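Local coordinates for putative sugar ABC transporter, substrate-binding protein (Clostridium phytofermentans, PDB 4WZZ) that binds L-rhamnose, consistent with service as the sugar-capturing solute receptor of an ABC transporter, at residues A[165-170]-A[271-276]; A[198-203]-A[245-250]. All coordinates share one frame; numbering follows the deposited sequence.

Contact 1. Residues A[165-170]-A[271-276]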
loop_
_atom_site.group_PDB
_atom_site.type_symbol
_atom_site.label_atom_id
_atom_site.label_comp_id
_atom_site.label_asym_id
_atom_site.label_seq_id
_atom_site.Cartn_x
_atom_site.Cartn_y
_atom_site.Cartn_z
ATOM N N GLN A 165 0.183 -11.341 8.695
ATOM C CA GLN A 165 0.837 -12.113 9.724
ATOM C C GLN A 165 1.761 -11.229 10.562
ATOM O O GLN A 165 1.769 -11.302 11.798
ATOM C CB GLN A 165 1.557 -13.287 9.053
ATOM C CG GLN A 165 2.245 -14.213 9.978
ATOM C CD GLN A 165 1.276 -15.039 10.776
ATOM O OE1 GLN A 165 0.462 -15.780 10.211
ATOM N NE2 GLN A 165 1.354 -14.926 12.103
ATOM N N ALA A 166 2.511 -10.344 9.905
ATOM C CA ALA A 166 3.391 -9.430 10.630
ATOM C C ALA A 166 2.568 -8.577 11.580
ATOM O O ALA A 166 2.923 -8.376 12.743
ATOM C CB ALA A 166 4.148 -8.523 9.647
ATOM N N LEU A 167 1.462 -8.036 11.084
ATOM C CA LEU A 167 0.635 -7.187 11.913
ATOM C C LEU A 167 -0.006 -7.925 13.073
ATOM O O LEU A 167 -0.030 -7.421 14.187
ATOM C CB LEU A 167 -0.409 -6.464 11.049
ATOM C CG LEU A 167 0.195 -5.426 10.077
ATOM C CD1 LEU A 167 -0.872 -4.816 9.207
ATOM C CD2 LEU A 167 0.968 -4.349 10.824
HETATM N N MSE A 168 -0.521 -9.129 12.834
HETATM C CA MSE A 168 -1.154 -9.868 13.934
HETATM C C MSE A 168 -0.128 -10.193 15.008
HETATM O O MSE A 168 -0.418 -10.081 16.199
HETATM C CB MSE A 168 -1.851 -11.140 13.468
HETATM C CG MSE A 168 -3.177 -10.904 12.756
HETATM SE SE MSE A 168 -4.425 -9.715 13.744
HETATM C CE MSE A 168 -4.318 -10.550 15.511
ATOM N N ASP A 169 1.064 -10.615 14.597
ATOM C CA ASP A 169 2.115 -10.934 15.563
ATOM C C ASP A 169 2.536 -9.679 16.310
ATOM O O ASP A 169 2.797 -9.743 17.513
ATOM C CB ASP A 169 3.317 -11.602 14.887
ATOM C CG ASP A 169 3.035 -13.054 14.477
ATOM O OD1 ASP A 169 2.116 -13.677 15.059
ATOM O OD2 ASP A 169 3.727 -13.579 13.568
ATOM N N ALA A 170 2.556 -8.525 15.632
ATOM C CA ALA A 170 2.840 -7.270 16.298
ATOM C C ALA A 170 1.805 -6.946 17.345
ATOM O O ALA A 170 2.133 -6.587 18.480
ATOM C CB ALA A 170 2.938 -6.122 15.289
ATOM N N THR A 271 0.573 0.250 16.006
ATOM C CA THR A 271 1.380 -0.347 14.954
ATOM C C THR A 271 0.611 -0.235 13.635
ATOM O O THR A 271 -0.467 0.366 13.569
ATOM C CB THR A 271 1.814 -1.789 15.277
ATOM O OG1 THR A 271 2.827 -2.216 14.359
ATOM C CG2 THR A 271 0.644 -2.750 15.226
ATOM N N GLY A 272 1.199 -0.774 12.582
ATOM C CA GLY A 272 0.620 -0.641 11.260
ATOM C C GLY A 272 1.646 -0.533 10.163
ATOM O O GLY A 272 2.739 -1.101 10.254
ATOM N N LEU A 273 1.264 0.209 9.126
ATOM C CA LEU A 273 2.052 0.364 7.897
ATOM C C LEU A 273 2.345 1.847 7.728
ATOM O O LEU A 273 1.465 2.614 7.392
ATOM C CB LEU A 273 1.258 -0.195 6.701
ATOM C CG LEU A 273 0.877 -1.677 6.861
ATOM C CD1 LEU A 273 0.031 -2.134 5.680
ATOM C CD2 LEU A 273 2.124 -2.583 7.067
ATOM N N GLY A 274 3.585 2.255 7.959
ATOM C CA GLY A 274 3.910 3.663 7.958
ATOM C C GLY A 274 5.236 4.014 7.282
ATOM O O GLY A 274 6.099 3.160 7.060
ATOM N N LEU A 275 5.391 5.295 6.972
ATOM C CA LEU A 275 6.630 5.810 6.385
ATOM C C LEU A 275 7.620 6.069 7.497
ATOM O O LEU A 275 7.290 6.770 8.458
ATOM C CB LEU A 275 6.392 7.128 5.650
ATOM C CG LEU A 275 5.642 7.031 4.311
ATOM C CD1 LEU A 275 5.402 8.404 3.740
ATOM C CD2 LEU A 275 6.386 6.199 3.291
ATOM N N PRO A 276 8.832 5.509 7.385
ATOM C CA PRO A 276 9.860 5.836 8.389
ATOM C C PRO A 276 10.054 7.348 8.623
ATOM O O PRO A 276 10.202 7.814 9.770
ATOM C CB PRO A 276 11.120 5.183 7.808
ATOM C CG PRO A 276 10.587 3.978 7.027
ATOM C CD PRO A 276 9.310 4.515 6.396
#
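L167 and A170, one turn apart on helix 160-174, rest on the end of strand 269-272. Q165 and A166 open the segment, A166 turned to F295 of strand 294-296. The amide of Q165 gives NE2 to OD2 of D169 at 3.1 Å, the donor coming from above the carboxylate plane (43° out of it).

L167, an extended apolar chain, does the reaching. Its CB bond does not point at the strand, but chi1 (-68°) and an extended chi2 (177°) carry both methyls there: CD2 lies 3.7 Å from CA and O of G272, and CD1 meets CG of L273 at 4.3 Å. L273 also lies against the bound rhamnose, so L167 packs behind a wall of the pocket. Here a helix covers the last strand of the four-stranded parallel sheet in a lobe of the type I periplasmic binding protein fold. G272 pairs through its backbone with F295, and its conformation would jam a CB against O of T271, so glycine suits the place. D169 bridges through OD1 to K208. Last comes A170, small enough for close approach: its CB lies 4.0 Å from OG1 of T271, whose hydroxyl is bonded to O of Y293.

Contact 2. Residues A[198-203]-A[245-250]. With RAM (alpha-L-rhamnopyranose), chain B.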
loop_
_atom_site.group_PDB
_atom_site.type_symbol
_atom_site.label_atom_id
_atom_site.label_comp_id
_atom_site.label_asym_id
_atom_site.label_seq_id
_atom_site.Cartn_x
_atom_site.Cartn_y
_atom_site.Cartn_z
ATOM N N ASP A 198 -8.783 -8.536 5.700
ATOM C CA ASP A 198 -9.295 -9.893 5.564
ATOM C C ASP A 198 -8.234 -10.900 5.963
ATOM O O ASP A 198 -8.535 -11.908 6.616
ATOM C CB ASP A 198 -9.750 -10.150 4.142
ATOM C CG ASP A 198 -11.087 -9.488 3.831
ATOM O OD1 ASP A 198 -11.818 -9.111 4.784
ATOM O OD2 ASP A 198 -11.402 -9.339 2.632
ATOM N N GLY A 199 -6.996 -10.638 5.558
ATOM C CA GLY A 199 -5.884 -11.483 5.937
ATOM C C GLY A 199 -5.729 -11.557 7.450
ATOM O O GLY A 199 -5.495 -12.637 8.009
HETATM N N MSE A 200 -5.827 -10.412 8.123
HETATM C CA MSE A 200 -5.656 -10.380 9.575
HETATM C C MSE A 200 -6.765 -11.196 10.218
HETATM O O MSE A 200 -6.539 -11.913 11.185
HETATM C CB MSE A 200 -5.662 -8.932 10.089
HETATM C CG MSE A 200 -4.396 -8.226 9.786
HETATM SE SE MSE A 200 -4.417 -6.470 10.712
HETATM C CE MSE A 200 -4.992 -5.377 9.214
ATOM N N LYS A 201 -7.969 -11.077 9.687
ATOM C CA LYS A 201 -9.094 -11.772 10.288
ATOM C C LYS A 201 -8.942 -13.271 10.123
ATOM O O LYS A 201 -9.336 -14.031 10.996
ATOM C CB LYS A 201 -10.413 -11.247 9.742
ATOM C CG LYS A 201 -10.687 -9.800 10.252
ATOM C CD LYS A 201 -12.043 -9.285 9.845
ATOM C CE LYS A 201 -12.191 -9.301 8.349
ATOM N NZ LYS A 201 -13.405 -8.560 7.926
ATOM N N THR A 202 -8.361 -13.701 9.008
ATOM C CA THR A 202 -8.051 -15.124 8.849
ATOM C C THR A 202 -6.942 -15.573 9.810
ATOM O O THR A 202 -7.075 -16.592 10.489
ATOM C CB THR A 202 -7.693 -15.420 7.377
ATOM O OG1 THR A 202 -8.848 -15.168 6.559
ATOM C CG2 THR A 202 -7.246 -16.873 7.163
ATOM N N VAL A 203 -5.841 -14.829 9.864
ATOM C CA VAL A 203 -4.717 -15.172 10.716
ATOM C C VAL A 203 -5.153 -15.243 12.180
ATOM O O VAL A 203 -4.756 -16.146 12.925
ATOM C CB VAL A 203 -3.597 -14.128 10.544
ATOM C CG1 VAL A 203 -2.499 -14.302 11.597
ATOM C CG2 VAL A 203 -3.016 -14.207 9.162
ATOM N N CYS A 245 -4.157 -0.698 15.248
ATOM C CA CYS A 245 -3.431 -1.157 14.080
ATOM C C CYS A 245 -3.915 -0.330 12.912
ATOM O O CYS A 245 -5.092 -0.367 12.556
ATOM C CB CYS A 245 -3.676 -2.645 13.837
ATOM S SG CYS A 245 -2.817 -3.176 12.333
ATOM N N ALA A 246 -3.009 0.457 12.330
ATOM C CA ALA A 246 -3.338 1.380 11.244
ATOM C C ALA A 246 -2.569 0.998 9.959
ATOM O O ALA A 246 -1.425 1.458 9.722
ATOM C CB ALA A 246 -2.987 2.833 11.669
ATOM N N PRO A 247 -3.171 0.141 9.110
ATOM C CA PRO A 247 -2.451 -0.308 7.899
ATOM C C PRO A 247 -2.581 0.695 6.752
ATOM O O PRO A 247 -3.040 0.377 5.645
ATOM C CB PRO A 247 -3.150 -1.623 7.558
ATOM C CG PRO A 247 -4.576 -1.358 8.000
ATOM C CD PRO A 247 -4.405 -0.633 9.316
ATOM N N THR A 248 -2.145 1.921 7.035
ATOM C CA THR A 248 -2.192 3.032 6.094
ATOM C C THR A 248 -1.191 4.069 6.595
ATOM O O THR A 248 -1.155 4.380 7.788
ATOM C CB THR A 248 -3.586 3.707 6.003
ATOM O OG1 THR A 248 -3.409 5.102 5.721
ATOM C CG2 THR A 248 -4.377 3.537 7.302
ATOM N N THR A 249 -0.331 4.539 5.708
ATOM C CA THR A 249 0.700 5.469 6.138
ATOM C C THR A 249 0.100 6.760 6.685
ATOM O O THR A 249 0.609 7.340 7.646
ATOM C CB THR A 249 1.714 5.778 5.031
ATOM O OG1 THR A 249 1.058 6.459 3.960
ATOM C CG2 THR A 249 2.401 4.513 4.553
ATOM N N VAL A 250 -1.005 7.204 6.103
ATOM C CA VAL A 250 -1.669 8.407 6.563
ATOM C C VAL A 250 -2.318 8.162 7.927
ATOM O O VAL A 250 -2.162 8.954 8.864
ATOM C CB VAL A 250 -2.717 8.888 5.541
ATOM C CG1 VAL A 250 -3.549 10.066 6.089
ATOM C CG2 VAL A 250 -2.034 9.274 4.231
HETATM C C1 RAM B . -1.330 4.548 2.216
HETATM C C2 RAM B . -2.069 4.076 0.970
HETATM C C3 RAM B . -1.334 2.946 0.248
HETATM C C4 RAM B . -0.901 1.859 1.226
HETATM C C5 RAM B . -0.145 2.471 2.404
HETATM C C6 RAM B . 0.210 1.427 3.450
HETATM O O1 RAM B . -0.196 5.241 1.827
HETATM O O2 RAM B . -3.328 3.663 1.407
HETATM O O3 RAM B . -2.210 2.459 -0.765
HETATM O O4 RAM B . -0.087 0.913 0.558
HETATM O O5 RAM B . -0.912 3.466 3.028
#
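Behind the rhamnose pocket, M200 of helix 191-203 packs against C245 and P247, the residues that lead from the end of strand 243-246 to the sugar. M200 is a selenomethionine, and its long flexible side chain suits the buried interface between helix and sheet. Its SE lies 4.0 Å from SG of C245, a contact between two polarisable atoms. A bend at chi3 (-98°) turns the terminal CE toward the proline ring, where it comes within 4.2 Å of CG of P247. The short side chain of C245 fits a buried place beneath two helices, meeting M200 on one and I171 of helix 160-174 on the other; M168 of the latter touches M200 as well.

P247 is the centre of an inverse gamma turn, marked by a weak bond from T248 N to A246 O. Its ring restricts phi to a value this turn accepts, and the chain swings from the strand into helix 249-261. In this Rossmann-like lobe of a type I periplasmic binding protein, the ligand sits beyond the strand's C-terminal end, at the loop and the N-terminus of the following helix. T248 is the N-cap, its OG1 accepting from N of G251 while also bonded to OD1 of D222. T248, itself lining the pocket, thus helps to position D222, whose OD2 binds rhamnose. The carbonyl O of P247 receives a hydrogen bond from NE2 of Q193, the same atom that bonds the sugar.

T249 grips the sugar twice. Its backbone N gives a nearly straight bond (165°) to the ring oxygen O5 at 2.9 Å. With OG1 set between the backbone N and carbonyl carbon (chi1 65°), the hydroxyl reaches the anomeric O1 at 2.8 Å.

After the strands and helices of the first lobe, the chain enters helix 160-174, then strand 179-185 and helix 191-203. Contact 2 closes its loop when the chain returns at 245-250, joining helix 191-203 to the end of strand 243-246. Helix 249-261 then leads to strand 269-272, where contact 1 joins that strand to helix 160-174 and closes the wider loop begun at 165-170, so that the loop of contact 2 lies wholly within it. The two returning segments belong to neighbouring parallel strands: N and O of A246 probably bond to O of T271 and N of L273. Beyond the strands, L273 O packs on CG2 of T249 beside the sugar. The two helices also touch, Q165 against V203.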